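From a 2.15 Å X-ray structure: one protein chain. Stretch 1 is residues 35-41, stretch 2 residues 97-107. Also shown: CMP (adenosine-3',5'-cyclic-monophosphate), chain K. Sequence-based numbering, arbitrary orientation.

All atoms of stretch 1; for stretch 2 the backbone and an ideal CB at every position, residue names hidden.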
ATOM      1  N   LEU B  35      14.126  -5.344   5.047  1.00 38.11           N
ATOM      2  CA  LEU B  35      13.096  -6.145   4.462  1.00 37.25           C
ATOM      3  C   LEU B  35      13.009  -7.594   5.033  1.00 36.11           C
ATOM      4  O   LEU B  35      14.022  -8.335   5.096  1.00 38.00           O
ATOM      5  CB  LEU B  35      13.318  -6.239   2.996  1.00 37.26           C
ATOM      6  CG  LEU B  35      12.253  -6.990   2.217  1.00 36.60           C
ATOM      7  CD1 LEU B  35      10.981  -6.208   2.115  1.00 35.77           C
ATOM      8  CD2 LEU B  35      12.768  -7.250   0.804  1.00 38.05           C
ATOM      9  N   ILE B  36      11.791  -7.988   5.401  1.00 34.11           N
ATOM     10  CA  ILE B  36      11.511  -9.331   5.905  1.00 33.88           C
ATOM     11  C   ILE B  36      10.611 -10.006   4.865  1.00 33.17           C
ATOM     12  O   ILE B  36       9.500  -9.552   4.595  1.00 31.61           O
ATOM     13  CB  ILE B  36      10.887  -9.266   7.310  1.00 34.56           C
ATOM     14  CG1 ILE B  36      11.869  -8.618   8.298  1.00 37.52           C
ATOM     15  CG2 ILE B  36      10.582 -10.666   7.845  1.00 34.94           C
ATOM     16  CD1 ILE B  36      11.344  -8.393   9.708  1.00 38.01           C
ATOM     17  N   ILE B  37      11.123 -11.052   4.235  1.00 33.49           N
ATOM     18  CA  ILE B  37      10.319 -11.813   3.305  1.00 33.61           C
ATOM     19  C   ILE B  37       9.733 -12.990   4.078  1.00 33.60           C
ATOM     20  O   ILE B  37      10.478 -13.798   4.663  1.00 34.32           O
ATOM     21  CB  ILE B  37      11.171 -12.317   2.112  1.00 34.66           C
ATOM     22  CG1 ILE B  37      11.956 -11.163   1.468  1.00 34.76           C
ATOM     23  CG2 ILE B  37      10.295 -13.047   1.074  1.00 33.55           C
ATOM     24  CD1 ILE B  37      12.826 -11.554   0.282  1.00 36.06           C
ATOM     25  N   ALA B  38       8.415 -13.107   4.069  1.00 31.78           N
ATOM     26  CA  ALA B  38       7.725 -14.180   4.771  1.00 32.01           C
ATOM     27  C   ALA B  38       6.931 -15.105   3.840  1.00 31.80           C
ATOM     28  O   ALA B  38       6.291 -14.656   2.888  1.00 31.96           O
ATOM     29  CB  ALA B  38       6.805 -13.591   5.843  1.00 31.71           C
ATOM     30  N   THR B  39       7.005 -16.399   4.101  1.00 32.01           N
ATOM     31  CA  THR B  39       6.239 -17.366   3.370  1.00 33.18           C
ATOM     32  C   THR B  39       5.535 -18.248   4.397  1.00 32.89           C
ATOM     33  O   THR B  39       6.189 -18.942   5.248  1.00 31.77           O
ATOM     34  CB  THR B  39       7.116 -18.248   2.478  1.00 35.66           C
ATOM     35  OG1 THR B  39       7.718 -17.447   1.468  1.00 38.86           O
ATOM     36  CG2 THR B  39       6.306 -19.326   1.805  1.00 36.20           C
ATOM     37  N   ALA B  40       4.210 -18.215   4.346  1.00 30.83           N
ATOM     38  CA  ALA B  40       3.421 -19.014   5.291  1.00 32.10           C
ATOM     39  C   ALA B  40       3.183 -20.351   4.659  1.00 33.05           C
ATOM     40  O   ALA B  40       2.932 -20.424   3.460  1.00 32.54           O
ATOM     41  CB  ALA B  40       2.083 -18.359   5.580  1.00 30.39           C
ATOM     42  N   TYR B  41       3.222 -21.404   5.439  1.00 36.05           N
ATOM     43  CA  TYR B  41       2.892 -22.731   4.920  1.00 38.97           C
ATOM     44  C   TYR B  41       2.401 -23.680   6.067  1.00 42.18           C
ATOM     45  O   TYR B  41       2.748 -23.481   7.209  1.00 40.60           O
ATOM     46  CB  TYR B  41       4.120 -23.333   4.203  1.00 39.88           C
ATOM     47  CG  TYR B  41       5.192 -23.752   5.152  1.00 40.71           C
ATOM     48  CD1 TYR B  41       6.017 -22.832   5.747  1.00 41.74           C
ATOM     49  CD2 TYR B  41       5.356 -25.078   5.493  1.00 46.07           C
ATOM     50  CE1 TYR B  41       6.984 -23.216   6.661  1.00 43.03           C
ATOM     51  CE2 TYR B  41       6.321 -25.484   6.419  1.00 46.99           C
ATOM     52  CZ  TYR B  41       7.137 -24.555   6.990  1.00 45.94           C
ATOM     53  OH  TYR B  41       8.108 -24.974   7.887  1.00 48.40           O
ATOM     54  N   UNK B  97      -2.978 -14.853   9.100  1.00 25.41           N
ATOM     55  CA  UNK B  97      -2.467 -14.962  10.464  1.00 27.03           C
ATOM     56  C   UNK B  97      -0.950 -14.782  10.448  1.00 26.97           C
ATOM     57  O   UNK B  97      -0.392 -14.037  11.240  1.00 26.28           O
ATOM     58  CB  UNK B  97      -2.848 -16.307  11.086  1.00 27.03           C
ATOM     59  N   UNK B  98      -0.251 -15.506   9.588  1.00 27.40           N
ATOM     60  CA  UNK B  98       1.199 -15.440   9.674  1.00 29.46           C
ATOM     61  C   UNK B  98       1.707 -14.022   9.375  1.00 28.22           C
ATOM     62  O   UNK B  98       2.572 -13.526  10.088  1.00 28.54           O
ATOM     63  CB  UNK B  98       1.829 -16.445   8.708  1.00 29.46           C
ATOM     64  N   UNK B  99       1.126 -13.337   8.386  1.00 27.10           N
ATOM     65  CA  UNK B  99       1.626 -12.006   7.978  1.00 27.85           C
ATOM     66  C   UNK B  99       1.262 -10.937   9.017  1.00 28.68           C
ATOM     67  O   UNK B  99       2.131 -10.162   9.443  1.00 29.49           O
ATOM     68  CB  UNK B  99       1.056 -11.618   6.612  1.00 27.85           C
ATOM     69  N   UNK B 100       0.028 -10.951   9.505  1.00 29.17           N
ATOM     70  CA  UNK B 100      -0.380  -9.975  10.531  1.00 30.07           C
ATOM     71  C   UNK B 100       0.327 -10.165  11.827  1.00 30.60           C
ATOM     72  O   UNK B 100       0.833  -9.210  12.449  1.00 30.74           O
ATOM     73  CB  UNK B 100      -1.888 -10.051  10.777  1.00 30.07           C
ATOM     74  N   UNK B 101       0.441 -11.400  12.239  1.00 30.23           N
ATOM     75  CA  UNK B 101       1.183 -11.619  13.482  1.00 32.84           C
ATOM     76  C   UNK B 101       2.649 -11.258  13.372  1.00 32.00           C
ATOM     77  O   UNK B 101       3.215 -10.726  14.321  1.00 32.70           O
ATOM     78  CB  UNK B 101       1.056 -13.081  13.914  1.00 32.84           C
ATOM     79  N   UNK B 102       3.266 -11.568  12.238  1.00 30.84           N
ATOM     80  CA  UNK B 102       4.682 -11.298  12.071  1.00 32.21           C
ATOM     81  C   UNK B 102       4.902  -9.811  12.152  1.00 32.56           C
ATOM     82  O   UNK B 102       5.824  -9.323  12.740  1.00 31.88           O
ATOM     83  CB  UNK B 102       5.207 -11.857  10.747  1.00 32.21           C
ATOM     84  N   UNK B 103       3.995  -9.090  11.565  1.00 35.00           N
ATOM     85  CA  UNK B 103       4.094  -7.657  11.499  1.00 36.22           C
ATOM     86  C   UNK B 103       3.984  -6.983  12.873  1.00 39.18           C
ATOM     87  O   UNK B 103       4.784  -6.051  13.169  1.00 38.89           O
ATOM     88  CB  UNK B 103       3.009  -7.119  10.564  1.00 36.22           C
ATOM     89  N   UNK B 104       3.035  -7.434  13.707  1.00 40.08           N
ATOM     90  CA  UNK B 104       3.001  -7.054  15.102  1.00 43.34           C
ATOM     91  C   UNK B 104       4.286  -7.381  15.861  1.00 44.22           C
ATOM     92  O   UNK B 104       4.770  -6.548  16.661  1.00 44.39           O
ATOM     93  CB  UNK B 104       1.816  -7.742  15.783  1.00 43.34           C
ATOM     94  N   UNK B 105       4.804  -8.590  15.641  1.00 42.41           N
ATOM     95  CA  UNK B 105       5.992  -9.102  16.357  1.00 43.93           C
ATOM     96  C   UNK B 105       7.198  -8.237  16.026  1.00 41.97           C
ATOM     97  O   UNK B 105       7.925  -7.904  16.906  1.00 42.64           O
ATOM     98  CB  UNK B 105       6.271 -10.561  15.992  1.00 43.93           C
ATOM     99  N   UNK B 106       7.414  -7.860  14.759  1.00 39.85           N
ATOM    100  CA  UNK B 106       8.615  -7.117  14.409  1.00 40.29           C
ATOM    101  C   UNK B 106       8.387  -5.613  14.341  1.00 41.57           C
ATOM    102  O   UNK B 106       9.275  -4.840  13.962  1.00 41.43           O
ATOM    103  CB  UNK B 106       9.155  -7.613  13.066  1.00 40.29           C
ATOM    104  N   UNK B 107       7.209  -5.188  14.776  1.00 42.77           N
ATOM    105  CA  UNK B 107       6.863  -3.777  14.786  1.00 44.22           C
ATOM    106  C   UNK B 107       7.008  -3.188  13.378  1.00 41.34           C
ATOM    107  O   UNK B 107       7.618  -2.140  13.168  1.00 41.79           O
ATOM    108  CB  UNK B 107       7.742  -3.018  15.782  1.00 44.22           C
TER
HETATM  109  P   CMP K1148      -0.040 -12.198  -4.998  1.00 30.68           P
HETATM  110  O1P CMP K1148       0.454 -11.195  -6.034  1.00 30.29           O
HETATM  111  O2P CMP K1148       0.097 -13.559  -5.500  1.00 27.24           O
HETATM  112  O5' CMP K1148      -1.477 -11.887  -4.421  1.00 28.45           O
HETATM  113  C5' CMP K1148      -2.001 -12.354  -3.153  1.00 32.74           C
HETATM  114  C4' CMP K1148      -0.902 -12.168  -2.144  1.00 28.98           C
HETATM  115  O4' CMP K1148      -1.176 -12.751  -0.882  1.00 33.95           O
HETATM  116  C3' CMP K1148       0.388 -12.783  -2.539  1.00 30.23           C
HETATM  117  O3' CMP K1148       0.888 -12.081  -3.669  1.00 28.99           O
HETATM  118  C2' CMP K1148       1.195 -12.709  -1.235  1.00 30.09           C
HETATM  119  O2' CMP K1148       1.720 -11.404  -0.952  1.00 29.70           O
HETATM  120  C1' CMP K1148       0.071 -13.033  -0.237  1.00 29.50           C
HETATM  121  N9  CMP K1148       0.169 -14.482   0.062  1.00 32.03           N
HETATM  122  C8  CMP K1148      -0.580 -15.475  -0.452  1.00 31.23           C
HETATM  123  N7  CMP K1148      -0.162 -16.671  -0.010  1.00 29.27           N
HETATM  124  C5  CMP K1148       0.844 -16.455   0.804  1.00 31.18           C
HETATM  125  C6  CMP K1148       1.725 -17.277   1.653  1.00 31.36           C
HETATM  126  N6  CMP K1148       1.567 -18.593   1.676  1.00 30.39           N
HETATM  127  N1  CMP K1148       2.676 -16.669   2.375  1.00 29.28           N
HETATM  128  C2  CMP K1148       2.855 -15.343   2.365  1.00 30.83           C
HETATM  129  N3  CMP K1148       2.099 -14.524   1.604  1.00 31.13           N
HETATM  130  C4  CMP K1148       1.099 -15.018   0.830  1.00 32.02           C

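Stretch 1 is a β-strand whose alternate side chains, Ile 36, Ala 38 and Ala 40, point toward stretch 2, while Ile 37, Thr 39 and Tyr 41 point away. The surface offered is therefore wholly apolar, with no charge and no side-chain donor or acceptor. The helix of stretch 2 runs nearer antiparallel than parallel to the strand, at 139° between N-to-C directions, the axes approaching to 8.6 Å. Ala 40 lies against 98, Ala 38 against 99 and 102, and Ile 36 against 102 and 106.

At position 97 the CA-to-CB bond points sideways and the ideal CB has nothing of the strand within 5.5 Å. Almost any helix-compatible residue would fit; the deposited one is Asp 97, whose CB is 7.6 Å from Ala 40 CB, the nearest its side chain comes to the strand.

Position 98 has the ideal CB closest to the strand. It points toward the strand and lies 3.7 Å from Ala 40 CB, already at van der Waals distance. A small residue, alanine, glycine or perhaps serine, suits this spot. Ala 98 is found, and the paired small side chains let the backbones come close, with Ala 98 CA 6.1 Å from Ala 40 CA.

Position 99 is less direct: its CB points sideways and finds no strand atom within 5.5 Å, yet Ala 38 and the adenine of the cyclic nucleotide lie within reach of a longer side chain. Leucine, isoleucine or methionine could bridge the gap. Leu 99, with chi1 m and chi2 t, brings CD2 to 4.0 Å from Ala 38 CB and CD1 to 3.6 Å from CMP N3. It thus packs beside a base that the strand itself holds through hydrogen bonds from Ala 40 N to CMP N1 and from CMP N6 to Ala 40 O, both 2.9 Å.

Positions 100 and 101 are out of reach of the strand, so any helix-compatible side chain, polar or apolar, would suit; they hold Val 100 and Glu 101.

Position 102 again points toward the strand, but its ideal CB is 5.4 Å from Ala 38 CB. That leaves room for a medium or large aliphatic group between Ala 38 and Ile 36, with leucine, isoleucine or methionine all plausible. Leu 102, with chi1 t and chi2 p, fills the space: CD2 sits 3.5 Å from Ala 38 CB and 4.1 Å from Ile 36 CG2.

Positions 103, 104 and 105 are beyond the strand's reach and could accept many residues; they are Ala 103, Asp 104 and Glu 105.

Position 106 is the first to leave helical phi/psi, though its N still bonds to the O of 102. Its ideal CB points toward the strand, 4.1 Å from Ile 36 CD1, so a compact apolar residue such as valine or alanine, or threonine, would do. Val 106, with chi1 m, places CG2 3.8 Å from Ile 36 CD1.

Position 107 has positive phi and psi (56/49), which favours glycine or asparagine but admits others, and it is out of reach of the strand. Lys 107 occupies it.

Stretch 2 (97-107) DALVELADEVK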
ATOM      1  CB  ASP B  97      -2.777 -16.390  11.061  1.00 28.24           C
ATOM      2  CG  ASP B  97      -4.318 -16.629  11.443  1.00 29.79           C
ATOM      3  OD1 ASP B  97      -5.139 -15.679  11.525  1.00 30.27           O
ATOM      4  OD2 ASP B  97      -4.679 -17.795  11.729  1.00 31.67           O
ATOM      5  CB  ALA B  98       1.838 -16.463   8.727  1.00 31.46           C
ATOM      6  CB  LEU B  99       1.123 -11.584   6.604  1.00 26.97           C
ATOM      7  CG  LEU B  99       1.666 -12.443   5.485  1.00 28.43           C
ATOM      8  CD1 LEU B  99       0.904 -12.243   4.178  1.00 27.52           C
ATOM      9  CD2 LEU B  99       3.121 -12.137   5.237  1.00 29.95           C
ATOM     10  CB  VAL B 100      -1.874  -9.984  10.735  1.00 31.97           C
ATOM     11  CG1 VAL B 100      -2.251  -8.997  11.802  1.00 35.08           C
ATOM     12  CG2 VAL B 100      -2.535  -9.564   9.410  1.00 34.20           C
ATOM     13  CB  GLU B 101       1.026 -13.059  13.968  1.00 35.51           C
ATOM     14  CG  GLU B 101      -0.425 -13.374  14.301  1.00 37.30           C
ATOM     15  CD  GLU B 101      -0.697 -14.835  14.649  1.00 40.75           C
ATOM     16  OE1 GLU B 101       0.266 -15.659  14.812  1.00 42.62           O
ATOM     17  OE2 GLU B 101      -1.931 -15.132  14.711  1.00 42.27           O
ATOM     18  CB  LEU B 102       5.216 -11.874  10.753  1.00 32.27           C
ATOM     19  CG  LEU B 102       6.595 -11.425  10.274  1.00 33.61           C
ATOM     20  CD1 LEU B 102       7.655 -11.801  11.315  1.00 35.45           C
ATOM     21  CD2 LEU B 102       6.912 -12.088   8.972  1.00 33.24           C
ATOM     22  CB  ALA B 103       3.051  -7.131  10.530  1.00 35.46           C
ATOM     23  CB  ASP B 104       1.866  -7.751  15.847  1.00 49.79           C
ATOM     24  CG  ASP B 104       0.527  -7.163  15.534  1.00 58.35           C
ATOM     25  OD1 ASP B 104       0.480  -6.142  14.826  1.00 57.25           O
ATOM     26  OD2 ASP B 104      -0.489  -7.726  16.010  1.00 74.57           O
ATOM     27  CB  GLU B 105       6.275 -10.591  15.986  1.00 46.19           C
ATOM     28  CG  GLU B 105       7.484 -11.274  16.627  1.00 51.78           C
ATOM     29  CD  GLU B 105       8.306 -12.177  15.672  1.00 57.41           C
ATOM     30  OE1 GLU B 105       7.709 -13.074  15.016  1.00 58.22           O
ATOM     31  OE2 GLU B 105       9.560 -12.006  15.577  1.00 60.58           O
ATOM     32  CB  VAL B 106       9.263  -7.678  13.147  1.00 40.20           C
ATOM     33  CG1 VAL B 106       9.422  -9.183  13.322  1.00 39.01           C
ATOM     34  CG2 VAL B 106       8.466  -7.300  11.868  1.00 38.91           C
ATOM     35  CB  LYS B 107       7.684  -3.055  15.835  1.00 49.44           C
ATOM     36  CG  LYS B 107       7.298  -3.546  17.240  1.00 53.85           C
ATOM     37  CD  LYS B 107       8.118  -2.915  18.387  1.00 61.21           C
ATOM     38  CE  LYS B 107       8.006  -3.788  19.661  1.00 64.86           C
ATOM     39  NZ  LYS B 107       9.299  -3.839  20.426  1.00 70.59           N
TER
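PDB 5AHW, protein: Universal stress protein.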